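Local coordinates for protein Ent-copalyl diphosphate synthase (Streptomyces platensis, PDB 5BP8) that is probably a terpene cyclase, a mainly helical protein with a domain related to the C-terminal part of squalene-hopene cyclase, at residues A[125-128]-A[129-133]; A[247-251]-A[252-256]; A[278-282]-A[283-287]; A[405-408]-A[409-413]. All blocks are in the same frame, centred on the assembly; numbering follows the deposited sequence.

Contact 1: residues A[125-128]-A[129-133]; sequences IGVE and FVAPS
Gly126 O takes two backbone bonds, from Val130 N at 2.9 Å and from Phe129 N, in the N-cap arrangement that opens helix 127-144. The first is almost straight, with an N-H...O angle of 177°, whereas Phe129 N reaches the same oxygen at 2.8 Å from well above the carbonyl plane. One acceptor thus serves the N-H groups of Phe129 and Val130. Gly126 itself has positive phi, 73°, a backbone shape that favours glycine.

The packed side is that of Val127, Val130 and Ala131, all turned to helix 72-86. Val127 CG2 stands anti to the backbone N, one turn before Ala131, and meets its CB at 4.1 Å. Val130 sends CG2 back over the cap, 3.4 Å from Gly126 O. The Phe129 ring lies oblique to the Gly126 carbonyl and is held by Leu172 and Val176 of helix 171-179.

The looser side is that of the partly exposed Glu128, whose chain is extended beyond CG and ends at Arg345. OE1 forms a salt bridge with that arginine, and a sulfate ion lies about 5 Å from the side chain. Packing is close again at the buried Pro132, which has no N-H to give to Glu128 O, and the helix kinks here. Pro132 CG lies 3.1 Å from Glu128 O and Pro132 CD 3.4 Å from Val127 O.

Contact 2: residues A[247-251]-A[252-256]; sequences ARFGG and PVPSI
Gly251 O, which touches Val253 CG1 at 3.6 Å, accepts a hydrogen bond from Arg50 NH2, while the turn itself is closed mainly by carbon contacts. Gly250 is the first residue to leave helical backbone angles, in a Schellman motif: its phi is positive, and one of the bonds back into the last turn, Gly250 N to Ala247 O at 3.3 Å, is weak. Gly251 follows with phi 129°, a conformation that calls for glycine, and the chain from Pro252 on passes back by Phe249.

Phe249 is the side chain that bridges the turn. Its CG stands beside the backbone N (chi1 -57°), which directs the ring to the returning chain; CB lies 3.3 Å from Pro252 O, and CE2 meets Pro254 CD at 3.7 Å, the two side chains crossing at about a right angle. Arg248 CG lies over one face of the ring, 3.9 Å above its plane and offset toward the rim. Pro252 O is buried here and has no polar partner in the model.

The segment 252-256 thus leaves helix 237-249 and packs against helix 31-40, where Val253 N bonds Thr34 OG1 and its side chain packs on Leu37, before the chain enters helix 260-274.

Contact 3: residues A[278-282]-A[283-287]; sequences YEAPA and ALLDS
Pro281 and Leu284 meet at the N-cap of helix 282-291, the proline standing right before the first turn and the leucine one turn along. Their side chains touch loosely, Pro281 CD to Leu284 CD1 at 4.4 Å. Leu285 makes the matching contact a step round the helix, its CD1 lying 4.3 Å from Ala280 CB. In both leucines CG sits beside the backbone N and anti to the carbonyl carbon (chi1 -65° in Leu284), an arrangement that bends the branched ends back to the incoming chain. The two point to different neighbours: Leu284 faces Val20 of helix 7-20, which Pro281 also touches, and Leu285 packs on Leu268 of helix 260-274 and on His320.

Two backbone bonds close the turn beneath these side chains. Leu284 N donates to Pro281 O at 3.0 Å from above the carbonyl plane, a bond that spans three residues, and Asp286 N donates to Ala282 O at 2.8 Å in a nearly straight bond (N-H...O 166°).

On the exposed flank, Asp286 has the same first torsion as the leucines and folds back over the carbonyl that its own N-H uses. Its OD1 forms a salt bridge with Arg322 NH1. That partner probably offsets the closeness of two acceptors, for Asp286 OD2 lies 3.3 Å from Ala282 O.

Contact 4: residues A[405-408]-A[409-413]; sequences ATAC and CALAL
Cys409 N donates to Ala405 O at 3.0 Å, the first of four successive bonds that join residues 405-408 to the turn after them. Ala410 N goes to Thr406 O and Leu411 N to Ala407 O, each also at 3.0 Å, and Ala412 N reaches Cys408 O at 3.1 Å. The N-H...O angles fall slightly along the run, from 164° at Cys409 to 154° at Ala412, and each donor is tilted somewhat from its carbonyl plane. Every carbonyl of the first four residues is thus satisfied by the N-H four places on.

This is the regular middle of helix 402-416, in the part of the chain related to the squalene-hopene cyclase C-terminal domain, and it is buried among helices 349-365, 422-435 and 449-461. Small residues line these interfaces: Ala412 packs on Ala353, Ala410 on Ala428 and Leu458, and Cys408 on His354. The Thr406 hydroxyl finds partners outside the turn, hydrogen bonding with Pro402 O and Trp394 N.

Leu411 is the larger side chain that reaches back across the contact. With CG beside the backbone N (chi1 -72°), it folds back along the helix over the Ala407 carbonyl; CG lies 3.2 Å from Ala407 O, and CD1 meets Ala407 CB at 4.3 Å. Cys409 SG has the same first torsion and lies 3.4 Å from Ala405 O.

The four contacts are local turns, spaced in series along the chain, and none touches another. Contacts 1 and 2 come nearest, their closest atoms about 7 Å apart, and Asp497 connects them: its backbone bonds to Ile125 and its carboxylate to Ser255 OG. Contacts 1 and 3 lie on opposite sides of the chain's centre, 38 Å between centres, as do contacts 2 and 4 at 32 Å. Contacts 3 and 4 are 26 Å apart, centre to centre. Contact 1 has the sulfate beside it, about 5 Å from Glu128, whose partner Arg345 falls in the same family region as contact 4.

Contact 1: residues A[125-128]-A[129-133]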
ATOM      1  N   ILE A 125      -7.264   1.392   4.352  1.00 19.13           N
ATOM      2  CA  ILE A 125      -8.291   1.026   3.398  1.00 19.84           C
ATOM      3  C   ILE A 125      -9.263  -0.003   3.993  1.00 20.18           C
ATOM      4  O   ILE A 125      -8.845  -1.050   4.499  1.00 18.96           O
ATOM      5  CB  ILE A 125      -7.689   0.506   2.095  1.00 21.47           C
ATOM      6  CG1 ILE A 125      -6.761   1.570   1.490  1.00 21.87           C
ATOM      7  CG2 ILE A 125      -8.819   0.179   1.113  1.00 24.35           C
ATOM      8  CD1 ILE A 125      -6.216   1.219   0.106  1.00 24.35           C
ATOM      9  N   GLY A 126     -10.555   0.306   3.927  1.00 19.69           N
ATOM     10  CA  GLY A 126     -11.589  -0.617   4.438  1.00 20.26           C
ATOM     11  C   GLY A 126     -11.695  -0.733   5.967  1.00 19.63           C
ATOM     12  O   GLY A 126     -12.355  -1.638   6.484  1.00 19.23           O
ATOM     13  N   VAL A 127     -11.079   0.192   6.689  1.00 19.60           N
ATOM     14  CA  VAL A 127     -11.050   0.128   8.153  1.00 19.40           C
ATOM     15  C   VAL A 127     -12.464   0.072   8.798  1.00 20.06           C
ATOM     16  O   VAL A 127     -12.664  -0.615   9.806  1.00 18.02           O
ATOM     17  CB  VAL A 127     -10.204   1.260   8.742  1.00 18.91           C
ATOM     18  CG1 VAL A 127     -10.805   2.648   8.475  1.00 19.67           C
ATOM     19  CG2 VAL A 127     -10.003   1.039  10.221  1.00 19.68           C
ATOM     20  N   GLU A 128     -13.429   0.748   8.177  1.00 19.76           N
ATOM     21  CA  GLU A 128     -14.826   0.737   8.628  1.00 21.87           C
ATOM     22  C   GLU A 128     -15.487  -0.637   8.504  1.00 20.28           C
ATOM     23  O   GLU A 128     -16.572  -0.841   9.056  1.00 20.89           O
ATOM     24  CB  GLU A 128     -15.656   1.728   7.815  1.00 25.76           C
ATOM     25  CG  GLU A 128     -15.168   3.151   7.918  1.00 30.30           C
ATOM     26  CD  GLU A 128     -15.727   4.020   6.793  1.00 34.88           C
ATOM     27  OE1 GLU A 128     -15.429   3.752   5.599  1.00 35.86           O
ATOM     28  OE2 GLU A 128     -16.477   4.954   7.111  1.00 35.63           O
ATOM     29  N   PHE A 129     -14.882  -1.548   7.757  1.00 18.58           N
ATOM     30  CA  PHE A 129     -15.369  -2.925   7.683  1.00 18.26           C
ATOM     31  C   PHE A 129     -14.494  -3.843   8.506  1.00 18.16           C
ATOM     32  O   PHE A 129     -14.984  -4.616   9.327  1.00 17.58           O
ATOM     33  CB  PHE A 129     -15.440  -3.399   6.228  1.00 19.35           C
ATOM     34  CG  PHE A 129     -16.309  -2.515   5.371  1.00 20.04           C
ATOM     35  CD1 PHE A 129     -17.676  -2.573   5.496  1.00 22.54           C
ATOM     36  CD2 PHE A 129     -15.753  -1.571   4.508  1.00 21.18           C
ATOM     37  CE1 PHE A 129     -18.491  -1.732   4.740  1.00 24.14           C
ATOM     38  CE2 PHE A 129     -16.552  -0.730   3.758  1.00 22.39           C
ATOM     39  CZ  PHE A 129     -17.923  -0.812   3.863  1.00 22.03           C
ATOM     40  N   VAL A 130     -13.195  -3.757   8.251  1.00 17.68           N
ATOM     41  CA  VAL A 130     -12.219  -4.654   8.834  1.00 18.04           C
ATOM     42  C   VAL A 130     -12.223  -4.580  10.378  1.00 17.02           C
ATOM     43  O   VAL A 130     -12.259  -5.609  11.062  1.00 17.31           O
ATOM     44  CB  VAL A 130     -10.838  -4.258   8.297  1.00 19.22           C
ATOM     45  CG1 VAL A 130      -9.729  -4.939   9.057  1.00 20.39           C
ATOM     46  CG2 VAL A 130     -10.758  -4.616   6.812  1.00 19.70           C
ATOM     47  N   ALA A 131     -12.184  -3.369  10.900  1.00 16.96           N
ATOM     48  CA  ALA A 131     -12.013  -3.189  12.340  1.00 17.31           C
ATOM     49  C   ALA A 131     -13.237  -3.663  13.149  1.00 18.62           C
ATOM     50  O   ALA A 131     -13.081  -4.506  14.044  1.00 18.29           O
ATOM     51  CB  ALA A 131     -11.621  -1.763  12.666  1.00 17.52           C
ATOM     52  N   PRO A 132     -14.465  -3.240  12.764  1.00 18.86           N
ATOM     53  CA  PRO A 132     -15.602  -3.783  13.526  1.00 19.39           C
ATOM     54  C   PRO A 132     -15.819  -5.260  13.320  1.00 18.56           C
ATOM     55  O   PRO A 132     -16.291  -5.959  14.233  1.00 18.17           O
ATOM     56  CB  PRO A 132     -16.820  -3.004  13.023  1.00 20.01           C
ATOM     57  CG  PRO A 132     -16.338  -2.187  11.870  1.00 20.49           C
ATOM     58  CD  PRO A 132     -14.848  -2.147  11.849  1.00 19.43           C
ATOM     59  N   SER A 133     -15.509  -5.757  12.125  1.00 18.75           N
ATOM     60  CA  SER A 133     -15.602  -7.181  11.890  1.00 18.18           C
ATOM     61  C   SER A 133     -14.760  -7.989  12.872  1.00 18.79           C
ATOM     62  O   SER A 133     -15.221  -8.962  13.479  1.00 19.33           O
ATOM     63  CB  SER A 133     -15.203  -7.503  10.453  1.00 19.54           C
ATOM     64  OG  SER A 133     -15.459  -8.862  10.224  1.00 21.70           O
TER

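Contact 2: residues A[247-251]-A[252-256]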
ATOM      1  N   ALA A 247       4.368 -19.551  -0.046  1.00 19.74           N
ATOM      2  CA  ALA A 247       5.634 -20.202  -0.359  1.00 21.05           C
ATOM      3  C   ALA A 247       6.717 -19.199  -0.671  1.00 20.96           C
ATOM      4  O   ALA A 247       7.882 -19.370  -0.278  1.00 20.16           O
ATOM      5  CB  ALA A 247       5.455 -21.174  -1.518  1.00 22.35           C
ATOM      6  N   ARG A 248       6.327 -18.104  -1.316  1.00 19.72           N
ATOM      7  CA  ARG A 248       7.275 -17.106  -1.709  1.00 21.03           C
ATOM      8  C   ARG A 248       8.017 -16.549  -0.498  1.00 20.54           C
ATOM      9  O   ARG A 248       9.205 -16.241  -0.588  1.00 21.34           O
ATOM     10  CB  ARG A 248       6.569 -15.976  -2.461  1.00 21.09           C
ATOM     11  CG  ARG A 248       7.525 -14.930  -2.985  1.00 22.19           C
ATOM     12  CD  ARG A 248       6.826 -13.959  -3.906  1.00 21.89           C
ATOM     13  NE  ARG A 248       7.785 -13.050  -4.526  1.00 22.00           N
ATOM     14  CZ  ARG A 248       7.441 -11.955  -5.191  1.00 22.09           C
ATOM     15  NH1 ARG A 248       6.160 -11.589  -5.293  1.00 20.90           N
ATOM     16  NH2 ARG A 248       8.384 -11.204  -5.735  1.00 23.36           N
ATOM     17  N   PHE A 249       7.332 -16.455   0.640  1.00 19.18           N
ATOM     18  CA  PHE A 249       7.918 -15.851   1.841  1.00 20.14           C
ATOM     19  C   PHE A 249       8.152 -16.801   2.989  1.00 20.00           C
ATOM     20  O   PHE A 249       8.523 -16.368   4.083  1.00 20.70           O
ATOM     21  CB  PHE A 249       7.020 -14.698   2.311  1.00 20.48           C
ATOM     22  CG  PHE A 249       6.809 -13.671   1.247  1.00 20.81           C
ATOM     23  CD1 PHE A 249       7.838 -12.800   0.915  1.00 20.85           C
ATOM     24  CD2 PHE A 249       5.635 -13.653   0.502  1.00 21.14           C
ATOM     25  CE1 PHE A 249       7.675 -11.854  -0.084  1.00 20.80           C
ATOM     26  CE2 PHE A 249       5.463 -12.709  -0.505  1.00 21.28           C
ATOM     27  CZ  PHE A 249       6.499 -11.816  -0.796  1.00 21.18           C
ATOM     28  N   GLY A 250       7.930 -18.079   2.760  1.00 20.21           N
ATOM     29  CA  GLY A 250       8.048 -19.095   3.811  1.00 20.76           C
ATOM     30  C   GLY A 250       6.964 -19.060   4.881  1.00 20.64           C
ATOM     31  O   GLY A 250       7.231 -19.413   6.042  1.00 20.50           O
ATOM     32  N   GLY A 251       5.745 -18.670   4.498  1.00 18.77           N
ATOM     33  CA  GLY A 251       4.577 -18.712   5.404  1.00 18.50           C
ATOM     34  C   GLY A 251       3.797 -17.396   5.479  1.00 18.83           C
ATOM     35  O   GLY A 251       2.610 -17.358   5.142  1.00 17.84           O
ATOM     36  N   PRO A 252       4.444 -16.329   5.967  1.00 17.87           N
ATOM     37  CA  PRO A 252       3.789 -15.016   6.030  1.00 18.11           C
ATOM     38  C   PRO A 252       3.441 -14.474   4.645  1.00 17.97           C
ATOM     39  O   PRO A 252       4.042 -14.903   3.634  1.00 17.84           O
ATOM     40  CB  PRO A 252       4.824 -14.131   6.735  1.00 18.68           C
ATOM     41  CG  PRO A 252       5.782 -15.065   7.396  1.00 19.11           C
ATOM     42  CD  PRO A 252       5.791 -16.305   6.563  1.00 19.03           C
ATOM     43  N   VAL A 253       2.468 -13.561   4.591  1.00 17.12           N
ATOM     44  CA  VAL A 253       1.936 -13.078   3.316  1.00 16.63           C
ATOM     45  C   VAL A 253       1.716 -11.561   3.377  1.00 16.13           C
ATOM     46  O   VAL A 253       1.471 -11.013   4.463  1.00 15.26           O
ATOM     47  CB  VAL A 253       0.630 -13.797   2.960  1.00 16.48           C
ATOM     48  CG1 VAL A 253       0.882 -15.294   2.731  1.00 17.04           C
ATOM     49  CG2 VAL A 253      -0.414 -13.610   4.048  1.00 16.54           C
ATOM     50  N   PRO A 254       1.804 -10.895   2.218  1.00 16.10           N
ATOM     51  CA  PRO A 254       1.411  -9.499   2.091  1.00 15.57           C
ATOM     52  C   PRO A 254      -0.123  -9.383   2.032  1.00 15.82           C
ATOM     53  O   PRO A 254      -0.820 -10.383   1.832  1.00 15.37           O
ATOM     54  CB  PRO A 254       1.993  -9.115   0.751  1.00 15.54           C
ATOM     55  CG  PRO A 254       1.864 -10.372  -0.059  1.00 16.24           C
ATOM     56  CD  PRO A 254       2.250 -11.443   0.921  1.00 16.00           C
ATOM     57  N   SER A 255      -0.638  -8.168   2.147  1.00 14.76           N
ATOM     58  CA  SER A 255      -2.087  -7.924   2.091  1.00 14.82           C
ATOM     59  C   SER A 255      -2.607  -7.664   0.665  1.00 15.23           C
ATOM     60  O   SER A 255      -3.818  -7.659   0.421  1.00 14.68           O
ATOM     61  CB  SER A 255      -2.453  -6.753   3.007  1.00 15.58           C
ATOM     62  OG  SER A 255      -1.982  -5.507   2.491  1.00 16.36           O
ATOM     63  N   ILE A 256      -1.677  -7.418  -0.257  1.00 16.12           N
ATOM     64  CA  ILE A 256      -1.998  -7.160  -1.648  1.00 16.88           C
ATOM     65  C   ILE A 256      -0.931  -7.797  -2.516  1.00 16.35           C
ATOM     66  O   ILE A 256       0.273  -7.569  -2.303  1.00 15.59           O
ATOM     67  CB  ILE A 256      -2.173  -5.638  -1.936  1.00 17.45           C
ATOM     68  CG1 ILE A 256      -2.575  -5.410  -3.393  1.00 19.19           C
ATOM     69  CG2 ILE A 256      -0.944  -4.850  -1.552  1.00 18.16           C
ATOM     70  CD1 ILE A 256      -3.010  -3.981  -3.681  1.00 21.00           C
TER

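Contact 3: residues A[278-282]-A[283-287]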
ATOM      1  N   TYR A 278      19.288   3.662 -20.176  1.00 33.27           N
ATOM      2  CA  TYR A 278      18.903   2.266 -20.182  1.00 34.28           C
ATOM      3  C   TYR A 278      17.936   2.100 -21.315  1.00 35.65           C
ATOM      4  O   TYR A 278      17.419   3.090 -21.858  1.00 35.87           O
ATOM      5  CB  TYR A 278      18.192   1.874 -18.876  1.00 33.62           C
ATOM      6  CG  TYR A 278      16.977   2.711 -18.630  1.00 32.77           C
ATOM      7  CD1 TYR A 278      15.722   2.325 -19.113  1.00 31.44           C
ATOM      8  CD2 TYR A 278      17.078   3.903 -17.938  1.00 32.50           C
ATOM      9  CE1 TYR A 278      14.604   3.108 -18.896  1.00 32.28           C
ATOM     10  CE2 TYR A 278      15.971   4.690 -17.713  1.00 33.31           C
ATOM     11  CZ  TYR A 278      14.743   4.297 -18.202  1.00 33.28           C
ATOM     12  OH  TYR A 278      13.666   5.107 -17.966  1.00 34.10           O
ATOM     13  N   GLU A 279      17.697   0.845 -21.661  1.00 37.74           N
ATOM     14  CA  GLU A 279      16.636   0.474 -22.568  1.00 41.97           C
ATOM     15  C   GLU A 279      15.546  -0.249 -21.754  1.00 40.51           C
ATOM     16  O   GLU A 279      15.804  -1.300 -21.140  1.00 41.53           O
ATOM     17  CB  GLU A 279      17.220  -0.419 -23.660  1.00 44.25           C
ATOM     18  CG  GLU A 279      16.219  -0.933 -24.677  1.00 50.54           C
ATOM     19  CD  GLU A 279      15.655   0.152 -25.571  1.00 55.38           C
ATOM     20  OE1 GLU A 279      16.227   1.266 -25.628  1.00 58.42           O
ATOM     21  OE2 GLU A 279      14.638  -0.124 -26.242  1.00 60.36           O
ATOM     22  N   ALA A 280      14.335   0.307 -21.735  1.00 39.28           N
ATOM     23  CA  ALA A 280      13.198  -0.375 -21.107  1.00 38.98           C
ATOM     24  C   ALA A 280      12.948  -1.676 -21.845  1.00 39.83           C
ATOM     25  O   ALA A 280      12.822  -1.674 -23.086  1.00 41.29           O
ATOM     26  CB  ALA A 280      11.944   0.478 -21.136  1.00 37.93           C
ATOM     27  N   PRO A 281      12.920  -2.798 -21.105  1.00 39.34           N
ATOM     28  CA  PRO A 281      12.574  -4.038 -21.763  1.00 39.27           C
ATOM     29  C   PRO A 281      11.163  -3.939 -22.336  1.00 39.50           C
ATOM     30  O   PRO A 281      10.234  -3.457 -21.666  1.00 36.60           O
ATOM     31  CB  PRO A 281      12.635  -5.077 -20.628  1.00 38.52           C
ATOM     32  CG  PRO A 281      13.546  -4.485 -19.617  1.00 37.75           C
ATOM     33  CD  PRO A 281      13.295  -3.014 -19.687  1.00 37.39           C
ATOM     34  N   ALA A 282      11.018  -4.379 -23.580  1.00 38.34           N
ATOM     35  CA  ALA A 282       9.730  -4.377 -24.250  1.00 37.37           C
ATOM     36  C   ALA A 282       8.657  -5.089 -23.443  1.00 34.66           C
ATOM     37  O   ALA A 282       7.499  -4.711 -23.516  1.00 32.50           O
ATOM     38  CB  ALA A 282       9.859  -5.031 -25.619  1.00 38.14           C
ATOM     39  N   ALA A 283       9.034  -6.140 -22.714  1.00 34.68           N
ATOM     40  CA  ALA A 283       8.082  -6.914 -21.949  1.00 34.31           C
ATOM     41  C   ALA A 283       7.341  -6.052 -20.925  1.00 32.04           C
ATOM     42  O   ALA A 283       6.164  -6.306 -20.675  1.00 30.19           O
ATOM     43  CB  ALA A 283       8.754  -8.104 -21.252  1.00 35.66           C
ATOM     44  N   LEU A 284       8.000  -5.049 -20.337  1.00 29.72           N
ATOM     45  CA  LEU A 284       7.308  -4.197 -19.358  1.00 29.27           C
ATOM     46  C   LEU A 284       6.284  -3.339 -20.067  1.00 28.66           C
ATOM     47  O   LEU A 284       5.157  -3.204 -19.601  1.00 27.75           O
ATOM     48  CB  LEU A 284       8.258  -3.292 -18.574  1.00 30.00           C
ATOM     49  CG  LEU A 284       9.249  -4.002 -17.656  1.00 30.27           C
ATOM     50  CD1 LEU A 284      10.005  -2.974 -16.841  1.00 31.56           C
ATOM     51  CD2 LEU A 284       8.562  -5.026 -16.763  1.00 29.75           C
ATOM     52  N   LEU A 285       6.680  -2.763 -21.205  1.00 28.95           N
ATOM     53  CA  LEU A 285       5.815  -1.839 -21.906  1.00 29.39           C
ATOM     54  C   LEU A 285       4.657  -2.615 -22.510  1.00 29.12           C
ATOM     55  O   LEU A 285       3.518  -2.133 -22.499  1.00 29.09           O
ATOM     56  CB  LEU A 285       6.583  -1.057 -22.982  1.00 31.07           C
ATOM     57  CG  LEU A 285       7.863  -0.334 -22.553  1.00 31.78           C
ATOM     58  CD1 LEU A 285       8.556   0.349 -23.724  1.00 33.58           C
ATOM     59  CD2 LEU A 285       7.573   0.680 -21.471  1.00 33.37           C
ATOM     60  N   ASP A 286       4.925  -3.823 -23.009  1.00 28.78           N
ATOM     61  CA  ASP A 286       3.843  -4.689 -23.511  1.00 29.36           C
ATOM     62  C   ASP A 286       2.808  -5.066 -22.455  1.00 28.42           C
ATOM     63  O   ASP A 286       1.607  -5.076 -22.759  1.00 27.74           O
ATOM     64  CB  ASP A 286       4.386  -5.983 -24.117  1.00 30.59           C
ATOM     65  CG  ASP A 286       5.195  -5.757 -25.384  1.00 31.49           C
ATOM     66  OD1 ASP A 286       5.080  -4.701 -26.035  1.00 30.91           O
ATOM     67  OD2 ASP A 286       5.951  -6.684 -25.716  1.00 33.59           O
ATOM     68  N   SER A 287       3.274  -5.414 -21.249  1.00 26.09           N
ATOM     69  CA  SER A 287       2.381  -5.734 -20.097  1.00 26.08           C
ATOM     70  C   SER A 287       1.459  -4.560 -19.818  1.00 24.63           C
ATOM     71  O   SER A 287       0.253  -4.712 -19.701  1.00 25.50           O
ATOM     72  CB  SER A 287       3.208  -6.030 -18.834  1.00 25.91           C
ATOM     73  OG  SER A 287       2.397  -6.087 -17.669  1.00 23.90           O
TER

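Contact 4: residues A[405-408]-A[409-413]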
ATOM      1  N   ALA A 405       3.816  12.228  -0.281  1.00 19.94           N
ATOM      2  CA  ALA A 405       2.811  13.173  -0.814  1.00 20.77           C
ATOM      3  C   ALA A 405       3.489  14.464  -1.295  1.00 21.04           C
ATOM      4  O   ALA A 405       3.211  14.962  -2.418  1.00 20.40           O
ATOM      5  CB  ALA A 405       1.762  13.475   0.231  1.00 20.94           C
ATOM      6  N   THR A 406       4.452  14.933  -0.507  1.00 20.45           N
ATOM      7  CA  THR A 406       5.125  16.197  -0.840  1.00 21.38           C
ATOM      8  C   THR A 406       6.001  16.052  -2.088  1.00 21.86           C
ATOM      9  O   THR A 406       6.024  16.946  -2.954  1.00 23.62           O
ATOM     10  CB  THR A 406       5.945  16.714   0.353  1.00 20.94           C
ATOM     11  OG1 THR A 406       5.079  16.850   1.490  1.00 19.75           O
ATOM     12  CG2 THR A 406       6.537  18.105   0.042  1.00 21.45           C
ATOM     13  N   ALA A 407       6.710  14.935  -2.201  1.00 21.28           N
ATOM     14  CA  ALA A 407       7.492  14.674  -3.393  1.00 22.19           C
ATOM     15  C   ALA A 407       6.594  14.585  -4.617  1.00 22.93           C
ATOM     16  O   ALA A 407       6.898  15.237  -5.646  1.00 22.13           O
ATOM     17  CB  ALA A 407       8.300  13.407  -3.275  1.00 22.13           C
ATOM     18  N   CYS A 408       5.507  13.814  -4.528  1.00 21.04           N
ATOM     19  CA  CYS A 408       4.607  13.648  -5.686  1.00 22.36           C
ATOM     20  C   CYS A 408       4.128  15.025  -6.207  1.00 22.79           C
ATOM     21  O   CYS A 408       4.221  15.310  -7.404  1.00 23.80           O
ATOM     22  CB  CYS A 408       3.393  12.806  -5.354  1.00 21.33           C
ATOM     23  SG  CYS A 408       3.782  11.033  -5.166  1.00 22.69           S
ATOM     24  N   CYS A 409       3.602  15.839  -5.307  1.00 22.18           N
ATOM     25  CA  CYS A 409       2.953  17.092  -5.669  1.00 23.94           C
ATOM     26  C   CYS A 409       3.936  18.134  -6.119  1.00 24.36           C
ATOM     27  O   CYS A 409       3.703  18.801  -7.142  1.00 24.03           O
ATOM     28  CB  CYS A 409       2.118  17.616  -4.502  1.00 23.85           C
ATOM     29  SG  CYS A 409       0.724  16.544  -4.149  1.00 25.18           S
ATOM     30  N   ALA A 410       5.037  18.288  -5.392  1.00 23.83           N
ATOM     31  CA  ALA A 410       6.046  19.302  -5.778  1.00 25.44           C
ATOM     32  C   ALA A 410       6.721  18.952  -7.100  1.00 26.34           C
ATOM     33  O   ALA A 410       7.016  19.852  -7.898  1.00 25.33           O
ATOM     34  CB  ALA A 410       7.089  19.476  -4.701  1.00 25.83           C
ATOM     35  N   LEU A 411       6.975  17.667  -7.341  1.00 25.57           N
ATOM     36  CA  LEU A 411       7.659  17.269  -8.571  1.00 26.13           C
ATOM     37  C   LEU A 411       6.764  17.389  -9.798  1.00 27.09           C
ATOM     38  O   LEU A 411       7.251  17.715 -10.879  1.00 27.84           O
ATOM     39  CB  LEU A 411       8.205  15.840  -8.476  1.00 26.81           C
ATOM     40  CG  LEU A 411       9.418  15.729  -7.530  1.00 28.37           C
ATOM     41  CD1 LEU A 411       9.745  14.268  -7.242  1.00 30.14           C
ATOM     42  CD2 LEU A 411      10.608  16.509  -8.083  1.00 30.97           C
ATOM     43  N   ALA A 412       5.472  17.121  -9.629  1.00 25.74           N
ATOM     44  CA  ALA A 412       4.496  17.301 -10.695  1.00 25.21           C
ATOM     45  C   ALA A 412       4.372  18.802 -11.009  1.00 26.34           C
ATOM     46  O   ALA A 412       4.398  19.204 -12.185  1.00 27.37           O
ATOM     47  CB  ALA A 412       3.153  16.735 -10.272  1.00 24.88           C
ATOM     48  N   LEU A 413       4.232  19.608  -9.968  1.00 26.08           N
ATOM     49  CA  LEU A 413       4.125  21.071 -10.139  1.00 27.11           C
ATOM     50  C   LEU A 413       5.392  21.711 -10.703  1.00 28.25           C
ATOM     51  O   LEU A 413       5.307  22.711 -11.441  1.00 29.04           O
ATOM     52  CB  LEU A 413       3.751  21.743  -8.835  1.00 27.51           C
ATOM     53  CG  LEU A 413       2.296  21.605  -8.397  1.00 27.37           C
ATOM     54  CD1 LEU A 413       2.205  21.954  -6.917  1.00 27.51           C
ATOM     55  CD2 LEU A 413       1.326  22.452  -9.210  1.00 26.75           C
TER